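Local coordinates for protein CurF (Lyngbya majuscula, PDB 2Q35) that probably catalyses, as the ECH2 decarboxylase domain of a polyketide synthase protein, a decarboxylation step in beta-branching of the growing polyketide chain, at residues K66-I70 with I239-F243; Y59-G63 with F102-L108; F132-T138 with E222-H226; V115-S121 with F173-R178. The protein carries 1 engineered substitution. One frame throughout, in Å; residues are numbered along the deposited sequence.

The four contacts lie along one crotonase-fold chain of the enoyl-CoA hydratase/isomerase family. Interaction 2 lies near the middle of the fold, its centre about 14 to 16 Å from those of the other three. Interaction 4, at the edge of the six-stranded sheet, and interaction 1, at the C-terminus, have centres about 28 Å apart. Along the sequence the segments of 1 and 2 alternate, as do those of 3 and 4; interactions 3 and 4 nest within the loop closed by interaction 1. Helix 104-110 touches strand 114-118 (L106 on F117) and the start of helix 138-146 (L107 on T138), and helix 66-73 reaches, through L69 and F132, the loop along helix 197-230.

Interaction 1 of 4, residues K66-I70 with I239-F243; sequences KEFLI and IQQEF. Engineered in segment 66-70: F68 (natural residue Tyr).
K66 stretches from the first turn of helix 66-73 to the chain terminus, where F243 closes the type I beta turn Q240-F243. In this crotonase fold the contact ties the C-terminal tail to a helix from the N-terminal half of the chain. Starting at CB, the lysine lies over one face of the F243 ring, a CH-pi contact with K66 CB 4.0 Å from the ring centroid and displaced toward the rim. CG leaves beside the backbone N (chi1 -77°) and carries the chain past the ring, so that K66 CD comes 3.4 Å from E242 O. A bend at chi3 (-96°) then turns CE and NZ round the same carbonyl, and K66 NZ donates to E242 O at 2.9 Å, reaching it from above the carbonyl plane. The ammonium also stands 4.3 Å, from K66 NZ to F243 OXT, from the terminal carboxylate, too far for a salt bridge, although the opposite charges would probably still attract.

The rim of the F243 ring has other neighbours. E67 OE2 meets its edge 3.4 Å from F243 CE1, with the carboxylate plane nearly perpendicular to the ring, and I70 CG1 arrives at the edge beside CE2. Alongside the ring, I70 and I239 run past each other in opposite directions, while L69 CB rests on I239 CD1. Y130 of helix 127-130 packs against K66, L69 and E242. The tightest apolar touch is made by the end of I70, whose CD1 lies 3.5 Å from I239 CG2.

Interaction 2 of 4, residues Y59-G63 with F102-L108; sequences YFSSG and FGGGLLL
The glycine-rich start of helix 104-110 meets the S61-G63 loop at the heart of the crotonase fold, with G105 packed against S61 and G63. F102 N donates to S61 O at 3.0 Å. Just beyond it the two backbones close in until G63 CA is 3.5 Å from G105 N. Neither position has room for a side chain: a beta carbon on G105 would collide with S61 O, and one on G63 with F102 O and G105 N. The positive phi of G63 suits glycine too.

The S61 hydroxyl, swung opposite the backbone N (chi1 176°), lies 3.2 Å from G105 CA. It is bonded to N25 O and receives a weak bond from G63 N, at 3.4 Å from S61 OG. The F60 ring turns its edge to the helix, with F60 CE2 3.6 Å from G105 O, and the same ring atom touches L108 CD2. F102 in turn presents its ring edge to S62 CA, while the hydroxyl of S62 bonds to R24 O. G103 occupies the N-cap position.

In crotonases, backbone N-H groups from a loop of this kind and from the start of the following glycine-rich helix form the oxyanion hole for the thioester carbonyl; the arrangement here is consistent with that site.

Interaction 3 of 4, residues F132-T138 with E222-H226; sequences FTPVGAT and ELEIH
Segment 132-138 runs without regular structure along helix 197-230 in the opposite direction, T133 lying beside H226 and V135 beside E222. The H226 ring swings away from its own backbone N (chi1 173°) to lie against the loop, and H226 ND1 donates almost straight (174°) to T133 O at 2.9 Å, in the ring plane. The ring directs its edge at the face of F132, an offset T-shaped pair with planes at 88°, while V135 CG1 covers one face, 3.6 Å from the H226 centroid. H226 NE2 is hydrogen-bonded to K72 NZ. Replacing H226 by an alanine would probably deprive T133 O of its donor and leave a gap between F132 and V135.

At the other end E222 OE1 accepts from T138 N at 2.9 Å and OE2 from S139 N, so the carboxylate sits at the N-terminus of helix 138-146. Between the ends a water accepts from T133 OG1, which is also hydrogen-bonded to T229 OG1, and donates to P134 O and E222 O.

L203 of a second subunit packs on T133 and P134, and its H206 on E222 and I225. Within the chain the loop lies between helices 127-130, 148-157 and 197-230.

Interaction 4 of 4, residues V115-S121 with F173-R178; sequences VVFSQES and FPVVSR
V115 CB lies over one face of the F173 ring, a CH-pi contact at 3.9 Å from CB to centroid, and F117 CE2 packs on F173 CB with the two aromatic rings oblique to one another. A serine in place of F173 would probably leave V115 and F117 facing a gap. Beside this cluster the backbones pair in parallel: F117 N donates to P174 O at 3.0 Å, V176 N returns a bond to F117 O at 3.0 Å, and Q119 N reaches V176 O at 2.8 Å. V175 CG2 rests on F117 CB, while on the other face of the sheet V116 CG1 meets V176 CG2.

Past the strand ends the side chains take over. E120, bent at chi2 (83°), folds back so that E120 OE1 accepts from R178 N at 2.8 Å. S118 OG accepts from E120 N in an ST turn and shares a hydrogen bond with S121 OG, and a water joins S121 OG to R178 NH2.

Farther out, Y123 meets the F117 ring edge-to-face, strand 93-97 flanks V115 and F117 through M97, and V181 and Y184 of helix 178-192 pack on V116. Backbone bonding thus adds strand 175-176 to the edge of the six-stranded sheet, and the E120 carboxylate, near the start of helix 178-192, would probably interact favourably with the helix dipole.

Interaction 1 of 4, residues K66-I70 with I239-F243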
loop_
_atom_site.group_PDB
_atom_site.type_symbol
_atom_site.label_atom_id
_atom_site.label_comp_id
_atom_site.label_asym_id
_atom_site.label_seq_id
_atom_site.Cartn_x
_atom_site.Cartn_y
_atom_site.Cartn_z
ATOM N N LYS A 66 12.751 0.443 30.336
ATOM C CA LYS A 66 13.488 1.679 30.575
ATOM C C LYS A 66 14.758 1.422 31.407
ATOM O O LYS A 66 15.801 2.048 31.175
ATOM C CB LYS A 66 12.586 2.752 31.213
ATOM C CG LYS A 66 11.633 3.429 30.209
ATOM C CD LYS A 66 10.492 4.190 30.884
ATOM C CE LYS A 66 9.240 3.322 30.949
ATOM N NZ LYS A 66 8.037 4.055 31.424
ATOM N N GLU A 67 14.683 0.474 32.348
ATOM C CA GLU A 67 15.861 0.099 33.155
ATOM C C GLU A 67 16.968 -0.428 32.231
ATOM O O GLU A 67 18.146 -0.084 32.401
ATOM C CB GLU A 67 15.513 -0.968 34.204
ATOM C CG GLU A 67 14.350 -0.627 35.145
ATOM C CD GLU A 67 14.728 0.250 36.338
ATOM O OE1 GLU A 67 15.932 0.507 36.588
ATOM O OE2 GLU A 67 13.790 0.681 37.042
ATOM N N PHE A 68 16.562 -1.229 31.245
ATOM C CA PHE A 68 17.458 -1.803 30.235
ATOM C C PHE A 68 18.098 -0.698 29.412
ATOM O O PHE A 68 19.306 -0.711 29.190
ATOM C CB PHE A 68 16.701 -2.797 29.323
ATOM C CG PHE A 68 17.517 -3.307 28.150
ATOM C CD1 PHE A 68 18.317 -4.448 28.280
ATOM C CD2 PHE A 68 17.486 -2.644 26.920
ATOM C CE1 PHE A 68 19.069 -4.928 27.199
ATOM C CE2 PHE A 68 18.250 -3.114 25.834
ATOM C CZ PHE A 68 19.041 -4.252 25.979
ATOM N N LEU A 69 17.282 0.260 28.969
ATOM C CA LEU A 69 17.787 1.391 28.177
ATOM C C LEU A 69 18.798 2.235 28.937
ATOM O O LEU A 69 19.801 2.675 28.352
ATOM C CB LEU A 69 16.640 2.271 27.660
ATOM C CG LEU A 69 15.668 1.602 26.689
ATOM C CD1 LEU A 69 14.610 2.599 26.293
ATOM C CD2 LEU A 69 16.406 1.086 25.452
ATOM N N ILE A 70 18.552 2.452 30.233
ATOM C CA ILE A 70 19.508 3.166 31.078
ATOM C C ILE A 70 20.830 2.388 31.162
ATOM O O ILE A 70 21.904 2.982 31.060
ATOM C CB ILE A 70 18.930 3.485 32.485
ATOM C CG1 ILE A 70 17.761 4.478 32.386
ATOM C CG2 ILE A 70 20.024 4.021 33.431
ATOM C CD1 ILE A 70 18.162 5.923 31.961
ATOM N N ILE A 239 15.469 9.509 28.738
ATOM C CA ILE A 239 14.992 8.210 29.213
ATOM C C ILE A 239 14.565 8.348 30.674
ATOM O O ILE A 239 13.492 7.872 31.052
ATOM C CB ILE A 239 16.028 7.081 29.044
ATOM C CG1 ILE A 239 16.347 6.907 27.547
ATOM C CG2 ILE A 239 15.491 5.762 29.652
ATOM C CD1 ILE A 239 17.640 6.153 27.266
ATOM N N GLN A 240 15.396 9.015 31.476
ATOM C CA GLN A 240 15.056 9.262 32.892
ATOM C C GLN A 240 13.663 9.867 33.045
ATOM O O GLN A 240 12.905 9.467 33.933
ATOM C CB GLN A 240 16.073 10.182 33.569
ATOM C CG GLN A 240 15.688 10.513 35.035
ATOM C CD GLN A 240 16.764 11.293 35.772
ATOM O OE1 GLN A 240 17.964 11.036 35.605
ATOM N NE2 GLN A 240 16.344 12.259 36.587
ATOM N N GLN A 241 13.320 10.815 32.178
ATOM C CA GLN A 241 12.047 11.523 32.338
ATOM C C GLN A 241 10.840 10.717 31.869
ATOM O O GLN A 241 9.709 11.136 32.095
ATOM C CB GLN A 241 12.096 12.909 31.688
ATOM C CG GLN A 241 13.126 13.823 32.347
ATOM C CD GLN A 241 12.962 13.914 33.871
ATOM O OE1 GLN A 241 13.949 13.900 34.617
ATOM N NE2 GLN A 241 11.709 14.001 34.334
ATOM N N GLU A 242 11.069 9.545 31.261
ATOM C CA GLU A 242 9.944 8.682 30.866
ATOM C C GLU A 242 9.534 7.632 31.920
ATOM O O GLU A 242 8.548 6.911 31.721
ATOM C CB GLU A 242 10.213 8.006 29.520
ATOM C CG GLU A 242 10.386 8.980 28.335
ATOM C CD GLU A 242 9.159 9.854 28.087
ATOM O OE1 GLU A 242 8.050 9.298 27.941
ATOM O OE2 GLU A 242 9.306 11.099 28.025
ATOM N N PHE A 243 10.279 7.530 33.026
ATOM C CA PHE A 243 9.926 6.591 34.101
ATOM C C PHE A 243 8.618 7.009 34.736
ATOM O O PHE A 243 8.335 8.206 34.802
ATOM C CB PHE A 243 11.003 6.550 35.191
ATOM C CG PHE A 243 12.159 5.646 34.876
ATOM C CD1 PHE A 243 12.262 4.396 35.477
ATOM C CD2 PHE A 243 13.144 6.039 33.977
ATOM C CE1 PHE A 243 13.343 3.545 35.186
ATOM C CE2 PHE A 243 14.231 5.198 33.680
ATOM C CZ PHE A 243 14.331 3.954 34.291
ATOM O OXT PHE A 243 7.831 6.175 35.213
#

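Interaction 2 of 4, residues Y59-G63 with F102-L108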
loop_
_atom_site.group_PDB
_atom_site.type_symbol
_atom_site.label_atom_id
_atom_site.label_comp_id
_atom_site.label_asym_id
_atom_site.label_seq_id
_atom_site.Cartn_x
_atom_site.Cartn_y
_atom_site.Cartn_z
ATOM N N TYR A 59 -1.543 -6.233 28.671
ATOM C CA TYR A 59 -0.264 -6.159 27.951
ATOM C C TYR A 59 -0.084 -7.271 26.942
ATOM O O TYR A 59 -0.224 -8.464 27.269
ATOM C CB TYR A 59 0.911 -6.212 28.927
ATOM C CG TYR A 59 0.914 -5.074 29.893
ATOM C CD1 TYR A 59 1.428 -3.841 29.526
ATOM C CD2 TYR A 59 0.359 -5.226 31.158
ATOM C CE1 TYR A 59 1.402 -2.765 30.423
ATOM C CE2 TYR A 59 0.330 -4.168 32.063
ATOM C CZ TYR A 59 0.843 -2.944 31.680
ATOM O OH TYR A 59 0.826 -1.914 32.593
ATOM N N PHE A 60 0.230 -6.870 25.714
ATOM C CA PHE A 60 0.738 -7.819 24.748
ATOM C C PHE A 60 2.258 -7.945 24.959
ATOM O O PHE A 60 2.742 -8.992 25.371
ATOM C CB PHE A 60 0.388 -7.436 23.297
ATOM C CG PHE A 60 1.047 -8.344 22.276
ATOM C CD1 PHE A 60 0.547 -9.615 22.064
ATOM C CD2 PHE A 60 2.202 -7.932 21.559
ATOM C CE1 PHE A 60 1.139 -10.493 21.104
ATOM C CE2 PHE A 60 2.820 -8.811 20.623
ATOM C CZ PHE A 60 2.280 -10.091 20.407
ATOM N N SER A 61 2.996 -6.865 24.685
ATOM C CA SER A 61 4.446 -6.837 24.910
ATOM C C SER A 61 4.961 -5.418 25.114
ATOM O O SER A 61 4.638 -4.515 24.341
ATOM C CB SER A 61 5.171 -7.497 23.728
ATOM O OG SER A 61 6.584 -7.368 23.920
ATOM N N SER A 62 5.766 -5.233 26.164
ATOM C CA SER A 62 6.299 -3.910 26.522
ATOM C C SER A 62 7.685 -3.665 25.910
ATOM O O SER A 62 8.256 -2.590 26.079
ATOM C CB SER A 62 6.342 -3.728 28.054
ATOM O OG SER A 62 5.024 -3.774 28.594
ATOM N N GLY A 63 8.200 -4.640 25.163
ATOM C CA GLY A 63 9.523 -4.459 24.551
ATOM C C GLY A 63 10.627 -4.247 25.573
ATOM O O GLY A 63 10.567 -4.782 26.695
ATOM N N PHE A 102 4.468 -1.844 22.993
ATOM C CA PHE A 102 5.362 -0.696 22.940
ATOM C C PHE A 102 6.712 -1.087 22.339
ATOM O O PHE A 102 7.297 -2.095 22.745
ATOM C CB PHE A 102 5.641 -0.164 24.342
ATOM C CG PHE A 102 4.405 0.276 25.092
ATOM C CD1 PHE A 102 3.960 -0.458 26.177
ATOM C CD2 PHE A 102 3.725 1.422 24.725
ATOM C CE1 PHE A 102 2.828 -0.075 26.895
ATOM C CE2 PHE A 102 2.595 1.827 25.447
ATOM C CZ PHE A 102 2.149 1.061 26.532
ATOM N N GLY A 103 7.194 -0.272 21.406
ATOM C CA GLY A 103 8.554 -0.396 20.854
ATOM C C GLY A 103 8.772 -1.742 20.195
ATOM O O GLY A 103 7.987 -2.145 19.328
ATOM N N GLY A 104 9.803 -2.452 20.655
ATOM C CA GLY A 104 10.054 -3.817 20.193
ATOM C C GLY A 104 8.845 -4.723 20.364
ATOM O O GLY A 104 8.674 -5.705 19.619
ATOM N N GLY A 105 8.000 -4.414 21.356
ATOM C CA GLY A 105 6.801 -5.223 21.597
ATOM C C GLY A 105 5.764 -5.075 20.489
ATOM O O GLY A 105 5.035 -6.020 20.177
ATOM N N LEU A 106 5.679 -3.888 19.898
ATOM C CA LEU A 106 4.792 -3.706 18.745
ATOM C C LEU A 106 5.408 -4.457 17.561
ATOM O O LEU A 106 4.700 -5.131 16.823
ATOM C CB LEU A 106 4.588 -2.218 18.405
ATOM C CG LEU A 106 3.817 -1.912 17.127
ATOM C CD1 LEU A 106 2.407 -2.510 17.201
ATOM C CD2 LEU A 106 3.767 -0.383 16.824
ATOM N N LEU A 107 6.721 -4.331 17.375
ATOM C CA LEU A 107 7.364 -5.056 16.263
ATOM C C LEU A 107 7.216 -6.554 16.380
ATOM O O LEU A 107 6.986 -7.228 15.381
ATOM C CB LEU A 107 8.840 -4.668 16.114
ATOM C CG LEU A 107 9.063 -3.399 15.268
ATOM C CD1 LEU A 107 8.707 -3.691 13.797
ATOM C CD2 LEU A 107 8.298 -2.170 15.775
ATOM N N LEU A 108 7.311 -7.079 17.608
ATOM C CA LEU A 108 7.128 -8.501 17.857
ATOM C C LEU A 108 5.827 -8.991 17.260
ATOM O O LEU A 108 5.774 -10.024 16.587
ATOM C CB LEU A 108 7.104 -8.771 19.357
ATOM C CG LEU A 108 7.048 -10.267 19.716
ATOM C CD1 LEU A 108 8.388 -10.949 19.406
ATOM C CD2 LEU A 108 6.702 -10.472 21.179
#

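Interaction 3 of 4, residues F132-T138 with E222-H226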
loop_
_atom_site.group_PDB
_atom_site.type_symbol
_atom_site.label_atom_id
_atom_site.label_comp_id
_atom_site.label_asym_id
_atom_site.label_seq_id
_atom_site.Cartn_x
_atom_site.Cartn_y
_atom_site.Cartn_z
ATOM N N PHE A 132 15.764 8.734 20.078
ATOM C CA PHE A 132 16.698 8.003 19.194
ATOM C C PHE A 132 15.940 7.207 18.137
ATOM O O PHE A 132 14.707 7.082 18.188
ATOM C CB PHE A 132 17.675 7.116 19.986
ATOM C CG PHE A 132 17.008 6.156 20.926
ATOM C CD1 PHE A 132 16.372 5.025 20.448
ATOM C CD2 PHE A 132 17.013 6.391 22.298
ATOM C CE1 PHE A 132 15.743 4.132 21.317
ATOM C CE2 PHE A 132 16.379 5.498 23.173
ATOM C CZ PHE A 132 15.758 4.382 22.686
ATOM N N THR A 133 16.669 6.732 17.133
ATOM C CA THR A 133 16.040 6.092 15.964
ATOM C C THR A 133 15.765 4.604 16.215
ATOM O O THR A 133 16.330 4.017 17.146
ATOM C CB THR A 133 16.923 6.262 14.715
ATOM O OG1 THR A 133 18.227 5.748 15.010
ATOM C CG2 THR A 133 17.071 7.750 14.357
ATOM N N PRO A 134 14.853 3.997 15.431
ATOM C CA PRO A 134 14.418 2.603 15.685
ATOM C C PRO A 134 15.480 1.518 15.494
ATOM O O PRO A 134 16.552 1.763 14.926
ATOM C CB PRO A 134 13.286 2.385 14.660
ATOM C CG PRO A 134 12.832 3.769 14.305
ATOM C CD PRO A 134 14.066 4.637 14.351
ATOM N N VAL A 135 15.167 0.336 16.017
ATOM C CA VAL A 135 15.872 -0.910 15.734
ATOM C C VAL A 135 14.853 -1.981 15.369
ATOM O O VAL A 135 13.642 -1.825 15.597
ATOM C CB VAL A 135 16.732 -1.402 16.944
ATOM C CG1 VAL A 135 17.846 -0.435 17.198
ATOM C CG2 VAL A 135 15.866 -1.534 18.198
ATOM N N GLY A 136 15.317 -3.063 14.770
ATOM C CA GLY A 136 14.430 -4.198 14.512
ATOM C C GLY A 136 13.794 -4.227 13.137
ATOM O O GLY A 136 12.878 -5.028 12.901
ATOM N N ALA A 137 14.339 -3.432 12.204
ATOM C CA ALA A 137 13.742 -3.258 10.873
ATOM C C ALA A 137 12.347 -2.666 11.028
ATOM O O ALA A 137 11.379 -3.095 10.367
ATOM C CB ALA A 137 13.692 -4.591 10.078
ATOM N N THR A 138 12.251 -1.682 11.914
ATOM C CA THR A 138 10.975 -0.990 12.177
ATOM C C THR A 138 10.385 -0.370 10.918
ATOM O O THR A 138 9.178 -0.518 10.644
ATOM C CB THR A 138 11.147 0.095 13.272
ATOM O OG1 THR A 138 11.378 -0.547 14.524
ATOM C CG2 THR A 138 9.893 0.956 13.410
ATOM N N GLU A 222 19.422 -0.037 10.428
ATOM C CA GLU A 222 18.804 0.576 11.597
ATOM C C GLU A 222 19.745 0.510 12.802
ATOM O O GLU A 222 19.900 1.500 13.529
ATOM C CB GLU A 222 17.442 -0.065 11.904
ATOM C CG GLU A 222 16.369 0.335 10.890
ATOM C CD GLU A 222 14.959 0.141 11.439
ATOM O OE1 GLU A 222 14.839 -0.551 12.478
ATOM O OE2 GLU A 222 14.021 0.697 10.824
ATOM N N LEU A 223 20.411 -0.627 13.005
ATOM C CA LEU A 223 21.365 -0.717 14.096
ATOM C C LEU A 223 22.446 0.368 14.026
ATOM O O LEU A 223 22.742 1.010 15.049
ATOM C CB LEU A 223 21.998 -2.114 14.175
ATOM C CG LEU A 223 22.761 -2.418 15.464
ATOM C CD1 LEU A 223 21.930 -2.133 16.712
ATOM C CD2 LEU A 223 23.272 -3.877 15.465
ATOM N N GLU A 224 23.044 0.540 12.843
ATOM C CA GLU A 224 24.124 1.523 12.630
ATOM C C GLU A 224 23.712 2.956 12.976
ATOM O O GLU A 224 24.470 3.677 13.635
ATOM C CB GLU A 224 24.703 1.419 11.203
ATOM C CG GLU A 224 25.922 0.458 11.130
ATOM C CD GLU A 224 26.156 -0.225 9.763
ATOM O OE1 GLU A 224 25.748 0.334 8.708
ATOM O OE2 GLU A 224 26.767 -1.336 9.761
ATOM N N ILE A 225 22.499 3.343 12.563
ATOM C CA ILE A 225 22.011 4.715 12.779
ATOM C C ILE A 225 21.629 4.840 14.252
ATOM O O ILE A 225 21.878 5.870 14.902
ATOM C CB ILE A 225 20.784 5.013 11.859
ATOM C CG1 ILE A 225 21.191 4.907 10.387
ATOM C CG2 ILE A 225 20.165 6.398 12.167
ATOM C CD1 ILE A 225 20.012 4.661 9.446
ATOM N N HIS A 226 21.037 3.773 14.784
ATOM C CA HIS A 226 20.664 3.751 16.187
ATOM C C HIS A 226 21.856 3.962 17.089
ATOM O O HIS A 226 21.789 4.716 18.051
ATOM C CB HIS A 226 19.945 2.453 16.541
ATOM C CG HIS A 226 19.674 2.298 18.002
ATOM N ND1 HIS A 226 18.527 2.775 18.600
ATOM C CD2 HIS A 226 20.390 1.692 18.981
ATOM C CE1 HIS A 226 18.561 2.496 19.892
ATOM N NE2 HIS A 226 19.679 1.841 20.149
HETATM O O HOH W 1 17.929 3.426 13.463
#

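Interaction 4 of 4, residues V115-S121 with F173-R178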
loop_
_atom_site.group_PDB
_atom_site.type_symbol
_atom_site.label_atom_id
_atom_site.label_comp_id
_atom_site.label_asym_id
_atom_site.label_seq_id
_atom_site.Cartn_x
_atom_site.Cartn_y
_atom_site.Cartn_z
ATOM N N VAL A 115 -2.331 -9.983 12.328
ATOM C CA VAL A 115 -2.227 -9.193 13.555
ATOM C C VAL A 115 -3.643 -8.725 13.887
ATOM O O VAL A 115 -4.403 -8.338 12.989
ATOM C CB VAL A 115 -1.309 -7.971 13.382
ATOM C CG1 VAL A 115 -1.119 -7.226 14.690
ATOM C CG2 VAL A 115 0.082 -8.412 12.817
ATOM N N VAL A 116 -3.988 -8.800 15.172
ATOM C CA VAL A 116 -5.294 -8.277 15.665
ATOM C C VAL A 116 -4.985 -7.306 16.806
ATOM O O VAL A 116 -4.192 -7.615 17.716
ATOM C CB VAL A 116 -6.219 -9.391 16.194
ATOM C CG1 VAL A 116 -7.620 -8.801 16.512
ATOM C CG2 VAL A 116 -6.354 -10.530 15.183
ATOM N N PHE A 117 -5.631 -6.124 16.778
ATOM C CA PHE A 117 -5.351 -5.062 17.747
ATOM C C PHE A 117 -6.594 -4.904 18.622
ATOM O O PHE A 117 -7.693 -5.232 18.155
ATOM C CB PHE A 117 -5.178 -3.704 17.053
ATOM C CG PHE A 117 -3.879 -3.543 16.302
ATOM C CD1 PHE A 117 -2.901 -2.691 16.789
ATOM C CD2 PHE A 117 -3.698 -4.171 15.087
ATOM C CE1 PHE A 117 -1.673 -2.517 16.075
ATOM C CE2 PHE A 117 -2.499 -4.013 14.381
ATOM C CZ PHE A 117 -1.498 -3.179 14.885
ATOM N N SER A 118 -6.381 -4.433 19.851
ATOM C CA SER A 118 -7.474 -4.075 20.799
ATOM C C SER A 118 -7.837 -2.603 20.629
ATOM O O SER A 118 -6.971 -1.721 20.614
ATOM C CB SER A 118 -6.991 -4.330 22.233
ATOM O OG SER A 118 -7.735 -3.565 23.191
ATOM N N GLN A 119 -9.142 -2.313 20.611
ATOM C CA GLN A 119 -9.625 -0.954 20.489
ATOM C C GLN A 119 -9.158 -0.056 21.621
ATOM O O GLN A 119 -8.871 1.112 21.400
ATOM C CB GLN A 119 -11.156 -0.941 20.495
ATOM C CG GLN A 119 -11.819 -1.458 19.249
ATOM C CD GLN A 119 -13.347 -1.654 19.426
ATOM O OE1 GLN A 119 -14.044 -2.075 18.491
ATOM N NE2 GLN A 119 -13.855 -1.368 20.621
ATOM N N GLU A 120 -9.086 -0.615 22.825
ATOM C CA GLU A 120 -8.857 0.164 24.049
ATOM C C GLU A 120 -7.384 0.325 24.409
ATOM O O GLU A 120 -7.023 1.201 25.202
ATOM C CB GLU A 120 -9.583 -0.489 25.236
ATOM C CG GLU A 120 -11.113 -0.523 25.135
ATOM C CD GLU A 120 -11.646 -1.698 24.316
ATOM O OE1 GLU A 120 -10.837 -2.523 23.824
ATOM O OE2 GLU A 120 -12.893 -1.783 24.163
ATOM N N SER A 121 -6.540 -0.524 23.832
ATOM C CA SER A 121 -5.126 -0.565 24.212
ATOM C C SER A 121 -4.327 0.437 23.417
ATOM O O SER A 121 -4.812 0.986 22.422
ATOM C CB SER A 121 -4.594 -1.979 24.033
ATOM O OG SER A 121 -5.347 -2.868 24.848
ATOM N N PHE A 173 -5.491 -3.680 9.548
ATOM C CA PHE A 173 -5.624 -4.884 10.374
ATOM C C PHE A 173 -6.920 -4.769 11.142
ATOM O O PHE A 173 -7.401 -3.654 11.339
ATOM C CB PHE A 173 -4.490 -4.995 11.389
ATOM C CG PHE A 173 -3.172 -5.406 10.791
ATOM C CD1 PHE A 173 -2.982 -6.703 10.350
ATOM C CD2 PHE A 173 -2.131 -4.504 10.698
ATOM C CE1 PHE A 173 -1.769 -7.111 9.817
ATOM C CE2 PHE A 173 -0.902 -4.898 10.168
ATOM C CZ PHE A 173 -0.726 -6.207 9.737
ATOM N N PRO A 174 -7.489 -5.905 11.595
ATOM C CA PRO A 174 -8.713 -5.777 12.411
ATOM C C PRO A 174 -8.411 -5.187 13.779
ATOM O O PRO A 174 -7.371 -5.476 14.387
ATOM C CB PRO A 174 -9.229 -7.208 12.566
ATOM C CG PRO A 174 -8.199 -8.105 11.978
ATOM C CD PRO A 174 -7.085 -7.309 11.374
ATOM N N VAL A 175 -9.335 -4.347 14.243
ATOM C CA VAL A 175 -9.214 -3.741 15.554
ATOM C C VAL A 175 -10.560 -3.991 16.211
ATOM O O VAL A 175 -11.577 -3.494 15.729
ATOM C CB VAL A 175 -8.955 -2.221 15.483
ATOM C CG1 VAL A 175 -8.676 -1.677 16.885
ATOM C CG2 VAL A 175 -7.768 -1.896 14.553
ATOM N N VAL A 176 -10.543 -4.750 17.300
ATOM C CA VAL A 176 -11.787 -5.145 17.988
ATOM C C VAL A 176 -11.682 -4.925 19.487
ATOM O O VAL A 176 -10.610 -4.628 20.011
ATOM C CB VAL A 176 -12.221 -6.613 17.667
ATOM C CG1 VAL A 176 -12.359 -6.830 16.145
ATOM C CG2 VAL A 176 -11.231 -7.662 18.239
ATOM N N SER A 177 -12.812 -5.006 20.196
ATOM C CA SER A 177 -12.763 -4.757 21.622
ATOM C C SER A 177 -11.839 -5.755 22.281
ATOM O O SER A 177 -11.751 -6.918 21.848
ATOM C CB SER A 177 -14.152 -4.892 22.236
ATOM O OG SER A 177 -15.101 -4.153 21.491
ATOM N N ARG A 178 -11.167 -5.304 23.335
ATOM C CA ARG A 178 -10.185 -6.117 24.046
ATOM C C ARG A 178 -10.689 -7.528 24.353
ATOM O O ARG A 178 -9.969 -8.492 24.108
ATOM C CB ARG A 178 -9.727 -5.385 25.317
ATOM C CG ARG A 178 -9.302 -6.302 26.464
ATOM C CD ARG A 178 -7.802 -6.263 26.772
ATOM N NE ARG A 178 -7.252 -4.927 27.067
ATOM C CZ ARG A 178 -7.883 -3.954 27.729
ATOM N NH1 ARG A 178 -9.112 -4.132 28.196
ATOM N NH2 ARG A 178 -7.280 -2.791 27.931
HETATM O O HOH W 2 -14.517 -3.719 15.450
HETATM O O HOH W 3 -4.764 -2.903 27.508
#